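Local coordinates for endo-alpha-mannosidase (Bacteroides thetaiotaomicron, PDB 4ACY), which is a family GH99 endo-alpha-mannosidase that probably cleaves internal alpha-mannosidic linkages in N-glycans, at residues 216-230 and 243-257. Numbering follows the deposited sequence.
Sequences RNTKYDGLFIGLTLK and DGFYTYFAATGFTNA
Leu227 sets its CD1 methyl over one face of the Tyr246 ring, 4.1 Å from the ring centroid and almost on the normal, a CH-pi contact between neighbouring parallel strands. Because Leu227 CG lies anti to the backbone N (chi1 -177°), CD1 also comes within 3.6 Å of Tyr248 CB, while CD2 touches Phe249 CE2. Ile225, on the same face of the sheet, lays CG2 beside Tyr246 CD1; Ile225 CD1 lies 3.8 Å from Gly244 CA, against the bare backbone of a glycine that suits this tight place. Phe245 is on the other face, and just past the strand Thr228 runs alongside it, its small CG2 methyl touching Phe245 CD2 obliquely.

Between these layers the backbones pair in parallel: Gly226 N donates to Gly244 O, Tyr246 N to Gly226 O and Thr228 N to Tyr246 O. Beyond the strands, Ala257 N makes a separate hydrogen bond to Leu229 O, and a water that accepts from Thr255 OG1, itself also bonded to Ser258, donates to the carbonyls of Thr228 and Thr247.

The opposite end is polar. Asp243 OD2 takes three bonds: NH1 and NH2 of Arg216 grip it end-on, NH2 at 2.9 Å, and Phe224 N meets it from the anti side, nearly straight at 170°. The guanidinium stands almost perpendicular to the carboxylate (88°); its NH1 also bridges to Asp221 OD1, while NE donates to Phe207 O and NH2 also to Cys241 O. A long arginine can thus join two acids whose like charges would probably disfavour closeness.

Strands 223-227 and 244-246 are the fifth and sixth of a TIM barrel, linked through helix 235-239 as a beta-alpha-beta unit. Tyr246 OH bonds to His152, Phe245 packs on helix 263-272, Phe224 on helix 161-175, and Ile225 touches strand 276-281.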
ATOM      1  N   ARG A 216     -12.362  19.034   9.441  1.00 18.94           N
ATOM      2  CA  ARG A 216     -12.922  19.631   8.242  1.00 19.33           C
ATOM      3  C   ARG A 216     -12.778  21.141   8.326  1.00 20.09           C
ATOM      4  O   ARG A 216     -13.085  21.760   9.355  1.00 20.34           O
ATOM      5  CB  ARG A 216     -14.383  19.247   8.040  1.00 19.08           C
ATOM      6  CG  ARG A 216     -14.653  17.748   7.795  1.00 18.94           C
ATOM      7  CD  ARG A 216     -13.784  17.201   6.676  1.00 18.45           C
ATOM      8  NE  ARG A 216     -14.104  15.797   6.393  1.00 18.46           N
ATOM      9  CZ  ARG A 216     -13.467  15.051   5.492  1.00 17.88           C
ATOM     10  NH1 ARG A 216     -12.488  15.565   4.766  1.00 17.86           N
ATOM     11  NH2 ARG A 216     -13.829  13.785   5.311  1.00 17.57           N
ATOM     12  N   ASN A 217     -12.258  21.705   7.242  1.00 20.06           N
ATOM     13  CA  ASN A 217     -12.049  23.144   7.112  1.00 20.47           C
ATOM     14  C   ASN A 217     -11.033  23.712   8.090  1.00 20.90           C
ATOM     15  O   ASN A 217     -11.021  24.914   8.376  1.00 22.37           O
ATOM     16  CB  ASN A 217     -13.391  23.879   7.118  1.00 20.54           C
ATOM     17  CG  ASN A 217     -14.252  23.465   5.952  1.00 20.85           C
ATOM     18  OD1 ASN A 217     -13.771  23.353   4.816  1.00 21.01           O
ATOM     19  ND2 ASN A 217     -15.524  23.221   6.219  1.00 21.43           N
ATOM     20  N   THR A 218     -10.178  22.827   8.595  1.00 20.69           N
ATOM     21  CA  THR A 218      -8.971  23.214   9.297  1.00 20.90           C
ATOM     22  C   THR A 218      -7.827  22.999   8.321  1.00 20.96           C
ATOM     23  O   THR A 218      -8.032  22.477   7.228  1.00 21.35           O
ATOM     24  CB  THR A 218      -8.721  22.342  10.552  1.00 21.07           C
ATOM     25  OG1 THR A 218      -8.287  21.033  10.145  1.00 20.49           O
ATOM     26  CG2 THR A 218      -9.975  22.214  11.386  1.00 20.75           C
ATOM     27  N   LYS A 219      -6.618  23.383   8.716  1.00 21.42           N
ATOM     28  CA  LYS A 219      -5.443  23.143   7.902  1.00 22.37           C
ATOM     29  C   LYS A 219      -5.125  21.639   7.802  1.00 22.06           C
ATOM     30  O   LYS A 219      -4.220  21.252   7.066  1.00 22.54           O
ATOM     31  CB  LYS A 219      -4.237  23.883   8.485  1.00 23.56           C
ATOM     32  CG  LYS A 219      -3.690  23.245   9.758  1.00 25.18           C
ATOM     33  CD  LYS A 219      -2.411  23.922  10.233  1.00 26.27           C
ATOM     34  CE  LYS A 219      -1.208  23.566   9.356  1.00 27.72           C
ATOM     35  NZ  LYS A 219       0.037  24.107   9.978  1.00 29.31           N
ATOM     36  N   TYR A 220      -5.863  20.829   8.562  1.00 21.99           N
ATOM     37  CA  TYR A 220      -5.657  19.365   8.628  1.00 21.68           C
ATOM     38  C   TYR A 220      -6.677  18.593   7.793  1.00 21.44           C
ATOM     39  O   TYR A 220      -6.801  17.352   7.893  1.00 21.68           O
ATOM     40  CB  TYR A 220      -5.649  18.894  10.089  1.00 22.06           C
ATOM     41  CG  TYR A 220      -4.567  19.581  10.864  1.00 22.32           C
ATOM     42  CD1 TYR A 220      -3.231  19.433  10.498  1.00 22.62           C
ATOM     43  CD2 TYR A 220      -4.874  20.425  11.931  1.00 23.12           C
ATOM     44  CE1 TYR A 220      -2.216  20.095  11.184  1.00 23.40           C
ATOM     45  CE2 TYR A 220      -3.865  21.087  12.629  1.00 23.41           C
ATOM     46  CZ  TYR A 220      -2.543  20.919  12.248  1.00 23.62           C
ATOM     47  OH  TYR A 220      -1.543  21.571  12.936  1.00 25.14           O
ATOM     48  N   ASP A 221      -7.412  19.320   6.951  1.00 20.02           N
ATOM     49  CA  ASP A 221      -8.416  18.693   6.112  1.00 20.05           C
ATOM     50  C   ASP A 221      -7.724  17.979   4.949  1.00 19.97           C
ATOM     51  O   ASP A 221      -6.545  18.209   4.670  1.00 21.10           O
ATOM     52  CB  ASP A 221      -9.423  19.738   5.585  1.00 20.00           C
ATOM     53  CG  ASP A 221     -10.779  19.141   5.287  1.00 20.39           C
ATOM     54  OD1 ASP A 221     -10.900  17.897   5.239  1.00 20.39           O
ATOM     55  OD2 ASP A 221     -11.741  19.904   5.095  1.00 19.84           O
ATOM     56  N   GLY A 222      -8.465  17.121   4.269  1.00 19.78           N
ATOM     57  CA  GLY A 222      -7.920  16.398   3.132  1.00 19.42           C
ATOM     58  C   GLY A 222      -8.917  15.373   2.666  1.00 18.97           C
ATOM     59  O   GLY A 222     -10.114  15.510   2.898  1.00 18.98           O
ATOM     60  N   LEU A 223      -8.413  14.354   1.983  1.00 18.14           N
ATOM     61  CA  LEU A 223      -9.250  13.298   1.462  1.00 17.63           C
ATOM     62  C   LEU A 223      -8.893  12.045   2.240  1.00 17.10           C
ATOM     63  O   LEU A 223      -7.751  11.587   2.210  1.00 16.70           O
ATOM     64  CB  LEU A 223      -8.979  13.094  -0.028  1.00 18.00           C
ATOM     65  CG  LEU A 223      -9.406  14.224  -0.980  1.00 18.37           C
ATOM     66  CD1 LEU A 223      -8.717  14.044  -2.319  1.00 19.31           C
ATOM     67  CD2 LEU A 223     -10.933  14.316  -1.156  1.00 19.49           C
ATOM     68  N   PHE A 224      -9.872  11.525   2.962  1.00 16.70           N
ATOM     69  CA  PHE A 224      -9.675  10.370   3.818  1.00 16.43           C
ATOM     70  C   PHE A 224     -10.399   9.178   3.233  1.00 16.15           C
ATOM     71  O   PHE A 224     -11.610   9.201   3.006  1.00 15.49           O
ATOM     72  CB  PHE A 224     -10.146  10.723   5.227  1.00 16.48           C
ATOM     73  CG  PHE A 224      -9.434  11.924   5.779  1.00 16.50           C
ATOM     74  CD1 PHE A 224      -8.150  11.802   6.296  1.00 16.51           C
ATOM     75  CD2 PHE A 224     -10.029  13.192   5.713  1.00 16.40           C
ATOM     76  CE1 PHE A 224      -7.469  12.922   6.771  1.00 16.49           C
ATOM     77  CE2 PHE A 224      -9.361  14.309   6.191  1.00 16.36           C
ATOM     78  CZ  PHE A 224      -8.082  14.180   6.726  1.00 16.62           C
ATOM     79  N   ILE A 225      -9.621   8.129   2.991  1.00 15.72           N
ATOM     80  CA  ILE A 225     -10.041   6.996   2.204  1.00 15.22           C
ATOM     81  C   ILE A 225     -10.042   5.759   3.090  1.00 15.46           C
ATOM     82  O   ILE A 225      -8.980   5.281   3.514  1.00 15.30           O
ATOM     83  CB  ILE A 225      -9.067   6.782   0.982  1.00 15.12           C
ATOM     84  CG1 ILE A 225      -8.879   8.086   0.172  1.00 15.24           C
ATOM     85  CG2 ILE A 225      -9.513   5.604   0.119  1.00 15.19           C
ATOM     86  CD1 ILE A 225     -10.153   8.653  -0.484  1.00 15.27           C
ATOM     87  N   GLY A 226     -11.236   5.237   3.368  1.00 15.42           N
ATOM     88  CA  GLY A 226     -11.373   4.048   4.228  1.00 15.73           C
ATOM     89  C   GLY A 226     -11.323   2.728   3.483  1.00 16.00           C
ATOM     90  O   GLY A 226     -11.630   2.650   2.292  1.00 15.95           O
ATOM     91  N   LEU A 227     -10.881   1.686   4.177  1.00 16.38           N
ATOM     92  CA  LEU A 227     -10.853   0.345   3.612  1.00 16.97           C
ATOM     93  C   LEU A 227     -12.257  -0.234   3.697  1.00 17.38           C
ATOM     94  O   LEU A 227     -12.852  -0.299   4.784  1.00 17.33           O
ATOM     95  CB  LEU A 227      -9.857  -0.546   4.365  1.00 18.02           C
ATOM     96  CG  LEU A 227      -9.679  -1.973   3.838  1.00 18.33           C
ATOM     97  CD1 LEU A 227      -9.185  -1.941   2.416  1.00 19.46           C
ATOM     98  CD2 LEU A 227      -8.686  -2.722   4.731  1.00 19.28           C
ATOM     99  N   THR A 228     -12.790  -0.623   2.544  1.00 17.57           N
ATOM    100  CA  THR A 228     -14.084  -1.280   2.494  1.00 18.62           C
ATOM    101  C   THR A 228     -13.852  -2.764   2.255  1.00 18.82           C
ATOM    102  O   THR A 228     -12.965  -3.132   1.504  1.00 18.73           O
ATOM    103  CB  THR A 228     -15.036  -0.666   1.423  1.00 19.24           C
ATOM    104  OG1 THR A 228     -16.356  -1.249   1.550  1.00 20.65           O
ATOM    105  CG2 THR A 228     -14.511  -0.888   0.023  1.00 19.54           C
ATOM    106  N   LEU A 229     -14.655  -3.596   2.919  1.00 19.74           N
ATOM    107  CA  LEU A 229     -14.606  -5.055   2.744  1.00 20.15           C
ATOM    108  C   LEU A 229     -15.644  -5.582   1.760  1.00 21.00           C
ATOM    109  O   LEU A 229     -15.457  -6.630   1.153  1.00 19.53           O
ATOM    110  CB  LEU A 229     -14.827  -5.745   4.087  1.00 20.29           C
ATOM    111  CG  LEU A 229     -13.800  -5.458   5.170  1.00 20.49           C
ATOM    112  CD1 LEU A 229     -14.323  -6.125   6.447  1.00 20.99           C
ATOM    113  CD2 LEU A 229     -12.434  -5.978   4.750  1.00 19.90           C
ATOM    114  N   LYS A 230     -16.749  -4.860   1.614  1.00 21.59           N
ATOM    115  CA  LYS A 230     -17.824  -5.337   0.764  1.00 23.25           C
ATOM    116  C   LYS A 230     -18.704  -4.198   0.272  1.00 23.48           C
ATOM    117  O   LYS A 230     -18.918  -3.204   0.971  1.00 22.76           O
ATOM    118  CB  LYS A 230     -18.673  -6.389   1.495  1.00 23.65           C
ATOM    119  CG  LYS A 230     -19.367  -5.914   2.777  1.00 24.04           C
ATOM    120  CD  LYS A 230     -19.914  -7.103   3.591  1.00 24.77           C
ATOM    121  CE  LYS A 230     -18.846  -7.712   4.473  1.00 24.90           C
ATOM    122  NZ  LYS A 230     -19.214  -9.101   4.885  1.00 26.55           N
ATOM    123  N   ASP A 243     -14.146  10.521   2.531  1.00 19.94           N
ATOM    124  CA  ASP A 243     -14.200  11.035   1.167  1.00 19.63           C
ATOM    125  C   ASP A 243     -14.195   9.956   0.110  1.00 19.36           C
ATOM    126  O   ASP A 243     -14.494  10.220  -1.060  1.00 20.02           O
ATOM    127  CB  ASP A 243     -13.028  11.983   0.956  1.00 19.37           C
ATOM    128  CG  ASP A 243     -13.053  13.107   1.941  1.00 19.69           C
ATOM    129  OD1 ASP A 243     -13.806  14.078   1.694  1.00 20.82           O
ATOM    130  OD2 ASP A 243     -12.370  13.011   2.980  1.00 18.72           O
ATOM    131  N   GLY A 244     -13.837   8.743   0.515  1.00 19.14           N
ATOM    132  CA  GLY A 244     -13.799   7.653  -0.429  1.00 17.43           C
ATOM    133  C   GLY A 244     -13.404   6.339   0.201  1.00 17.25           C
ATOM    134  O   GLY A 244     -13.351   6.209   1.430  1.00 16.94           O
ATOM    135  N   PHE A 245     -13.125   5.372  -0.663  1.00 16.99           N
ATOM    136  CA  PHE A 245     -12.830   4.008  -0.203  1.00 16.60           C
ATOM    137  C   PHE A 245     -11.858   3.282  -1.114  1.00 15.96           C
ATOM    138  O   PHE A 245     -11.813   3.533  -2.317  1.00 16.48           O
ATOM    139  CB  PHE A 245     -14.123   3.182  -0.058  1.00 17.04           C
ATOM    140  CG  PHE A 245     -14.975   3.152  -1.287  1.00 17.56           C
ATOM    141  CD1 PHE A 245     -15.872   4.187  -1.552  1.00 18.08           C
ATOM    142  CD2 PHE A 245     -14.926   2.067  -2.166  1.00 17.94           C
ATOM    143  CE1 PHE A 245     -16.683   4.156  -2.701  1.00 18.05           C
ATOM    144  CE2 PHE A 245     -15.741   2.026  -3.307  1.00 18.01           C
ATOM    145  CZ  PHE A 245     -16.618   3.073  -3.569  1.00 17.79           C
ATOM    146  N   TYR A 246     -11.082   2.369  -0.524  1.00 15.05           N
ATOM    147  CA  TYR A 246     -10.150   1.530  -1.286  1.00 14.48           C
ATOM    148  C   TYR A 246     -10.280   0.097  -0.832  1.00 14.21           C
ATOM    149  O   TYR A 246     -10.966  -0.173   0.167  1.00 14.13           O
ATOM    150  CB  TYR A 246      -8.692   2.024  -1.171  1.00 13.98           C
ATOM    151  CG  TYR A 246      -7.967   1.753   0.144  1.00 13.88           C
ATOM    152  CD1 TYR A 246      -8.458   2.236   1.369  1.00 13.71           C
ATOM    153  CD2 TYR A 246      -6.755   1.050   0.152  1.00 13.70           C
ATOM    154  CE1 TYR A 246      -7.763   1.988   2.579  1.00 13.57           C
ATOM    155  CE2 TYR A 246      -6.038   0.824   1.336  1.00 13.35           C
ATOM    156  CZ  TYR A 246      -6.557   1.285   2.553  1.00 13.55           C
ATOM    157  OH  TYR A 246      -5.881   1.082   3.738  1.00 13.33           O
ATOM    158  N   THR A 247      -9.639  -0.810  -1.560  1.00 14.49           N
ATOM    159  CA  THR A 247      -9.912  -2.245  -1.394  1.00 14.57           C
ATOM    160  C   THR A 247      -8.734  -3.028  -0.835  1.00 14.73           C
ATOM    161  O   THR A 247      -8.920  -4.107  -0.251  1.00 14.91           O
ATOM    162  CB  THR A 247     -10.396  -2.888  -2.698  1.00 15.11           C
ATOM    163  OG1 THR A 247      -9.375  -2.797  -3.696  1.00 15.40           O
ATOM    164  CG2 THR A 247     -11.661  -2.184  -3.195  1.00 15.66           C
ATOM    165  N   TYR A 248      -7.538  -2.470  -1.036  1.00 14.04           N
ATOM    166  CA  TYR A 248      -6.253  -3.011  -0.587  1.00 13.90           C
ATOM    167  C   TYR A 248      -5.833  -4.398  -1.105  1.00 13.99           C
ATOM    168  O   TYR A 248      -4.831  -4.525  -1.809  1.00 13.63           O
ATOM    169  CB  TYR A 248      -6.015  -2.913   0.939  1.00 13.65           C
ATOM    170  CG  TYR A 248      -4.587  -3.280   1.205  1.00 13.32           C
ATOM    171  CD1 TYR A 248      -3.565  -2.382   0.901  1.00 13.38           C
ATOM    172  CD2 TYR A 248      -4.239  -4.571   1.631  1.00 13.33           C
ATOM    173  CE1 TYR A 248      -2.224  -2.735   1.054  1.00 13.69           C
ATOM    174  CE2 TYR A 248      -2.881  -4.938   1.790  1.00 13.69           C
ATOM    175  CZ  TYR A 248      -1.892  -4.008   1.503  1.00 13.61           C
ATOM    176  OH  TYR A 248      -0.553  -4.333   1.659  1.00 14.18           O
ATOM    177  N   PHE A 249      -6.570  -5.437  -0.708  1.00 14.32           N
ATOM    178  CA  PHE A 249      -6.078  -6.812  -0.855  1.00 14.58           C
ATOM    179  C   PHE A 249      -5.788  -7.195  -2.300  1.00 14.54           C
ATOM    180  O   PHE A 249      -6.631  -7.029  -3.161  1.00 14.74           O
ATOM    181  CB  PHE A 249      -7.053  -7.785  -0.191  1.00 14.76           C
ATOM    182  CG  PHE A 249      -7.285  -7.463   1.244  1.00 15.10           C
ATOM    183  CD1 PHE A 249      -6.273  -7.690   2.182  1.00 15.25           C
ATOM    184  CD2 PHE A 249      -8.476  -6.874   1.656  1.00 15.49           C
ATOM    185  CE1 PHE A 249      -6.449  -7.356   3.527  1.00 15.81           C
ATOM    186  CE2 PHE A 249      -8.671  -6.536   3.001  1.00 15.80           C
ATOM    187  CZ  PHE A 249      -7.658  -6.779   3.937  1.00 15.70           C
ATOM    188  N   ALA A 250      -4.579  -7.696  -2.550  1.00 14.44           N
ATOM    189  CA  ALA A 250      -4.159  -7.983  -3.922  1.00 15.24           C
ATOM    190  C   ALA A 250      -4.718  -9.302  -4.422  1.00 15.54           C
ATOM    191  O   ALA A 250      -4.676  -9.571  -5.624  1.00 16.69           O
ATOM    192  CB  ALA A 250      -2.664  -8.008  -4.018  1.00 15.00           C
ATOM    193  N   ALA A 251      -5.190 -10.143  -3.497  1.00 15.64           N
ATOM    194  CA  ALA A 251      -5.688 -11.473  -3.872  1.00 15.78           C
ATOM    195  C   ALA A 251      -7.163 -11.386  -4.247  1.00 15.88           C
ATOM    196  O   ALA A 251      -8.009 -11.040  -3.409  1.00 15.42           O
ATOM    197  CB  ALA A 251      -5.483 -12.453  -2.756  1.00 15.49           C
ATOM    198  N   THR A 252      -7.459 -11.674  -5.517  1.00 16.15           N
ATOM    199  CA  THR A 252      -8.827 -11.573  -6.021  1.00 16.27           C
ATOM    200  C   THR A 252      -9.735 -12.461  -5.175  1.00 16.88           C
ATOM    201  O   THR A 252      -9.406 -13.622  -4.911  1.00 17.16           O
ATOM    202  CB  THR A 252      -8.937 -11.960  -7.512  1.00 16.83           C
ATOM    203  OG1 THR A 252      -8.291 -13.217  -7.721  1.00 16.99           O
ATOM    204  CG2 THR A 252      -8.275 -10.917  -8.381  1.00 17.29           C
ATOM    205  N   GLY A 253     -10.842 -11.883  -4.711  1.00 16.54           N
ATOM    206  CA  GLY A 253     -11.859 -12.624  -3.965  1.00 16.65           C
ATOM    207  C   GLY A 253     -11.578 -12.797  -2.489  1.00 16.61           C
ATOM    208  O   GLY A 253     -12.410 -13.345  -1.772  1.00 16.93           O
ATOM    209  N   PHE A 254     -10.421 -12.332  -2.013  1.00 16.40           N
ATOM    210  CA  PHE A 254     -10.155 -12.414  -0.583  1.00 16.35           C
ATOM    211  C   PHE A 254     -11.262 -11.722   0.217  1.00 16.41           C
ATOM    212  O   PHE A 254     -11.642 -12.195   1.294  1.00 16.51           O
ATOM    213  CB  PHE A 254      -8.792 -11.837  -0.217  1.00 16.05           C
ATOM    214  CG  PHE A 254      -8.491 -11.932   1.244  1.00 15.66           C
ATOM    215  CD1 PHE A 254      -8.400 -13.183   1.868  1.00 15.58           C
ATOM    216  CD2 PHE A 254      -8.351 -10.778   2.006  1.00 15.37           C
ATOM    217  CE1 PHE A 254      -8.146 -13.273   3.258  1.00 15.54           C
ATOM    218  CE2 PHE A 254      -8.088 -10.849   3.376  1.00 15.79           C
ATOM    219  CZ  PHE A 254      -7.986 -12.106   4.004  1.00 15.57           C
ATOM    220  N   THR A 255     -11.739 -10.591  -0.299  1.00 16.55           N
ATOM    221  CA  THR A 255     -12.940  -9.949   0.199  1.00 16.92           C
ATOM    222  C   THR A 255     -13.861  -9.658  -0.991  1.00 17.34           C
ATOM    223  O   THR A 255     -13.441  -9.709  -2.146  1.00 17.31           O
ATOM    224  CB  THR A 255     -12.655  -8.620   0.926  1.00 16.75           C
ATOM    225  OG1 THR A 255     -12.087  -7.689   0.007  1.00 16.05           O
ATOM    226  CG2 THR A 255     -11.739  -8.813   2.139  1.00 16.68           C
ATOM    227  N   ASN A 256     -15.119  -9.352  -0.694  1.00 18.47           N
ATOM    228  CA  ASN A 256     -16.056  -8.879  -1.707  1.00 19.00           C
ATOM    229  C   ASN A 256     -15.497  -7.653  -2.441  1.00 19.13           C
ATOM    230  O   ASN A 256     -15.552  -7.572  -3.669  1.00 19.70           O
ATOM    231  CB  ASN A 256     -17.417  -8.574  -1.056  1.00 19.81           C
ATOM    232  CG  ASN A 256     -18.390  -7.910  -2.005  1.00 21.06           C
ATOM    233  OD1 ASN A 256     -18.388  -6.692  -2.152  1.00 21.75           O
ATOM    234  ND2 ASN A 256     -19.255  -8.705  -2.626  1.00 21.62           N
ATOM    235  N   ALA A 257     -14.932  -6.715  -1.686  1.00 18.88           N
ATOM    236  CA  ALA A 257     -14.389  -5.489  -2.289  1.00 18.51           C
ATOM    237  C   ALA A 257     -13.162  -5.722  -3.179  1.00 18.66           C
ATOM    238  O   ALA A 257     -12.893  -4.924  -4.084  1.00 18.73           O
ATOM    239  CB  ALA A 257     -14.065  -4.486  -1.217  1.00 18.20           C
TER
HETATM  240  O   HOH W   1     -12.199  17.013   1.848  1.00 29.59           O
HETATM  241  O   HOH W   2     -11.298  -5.224   0.787  1.00 17.21           O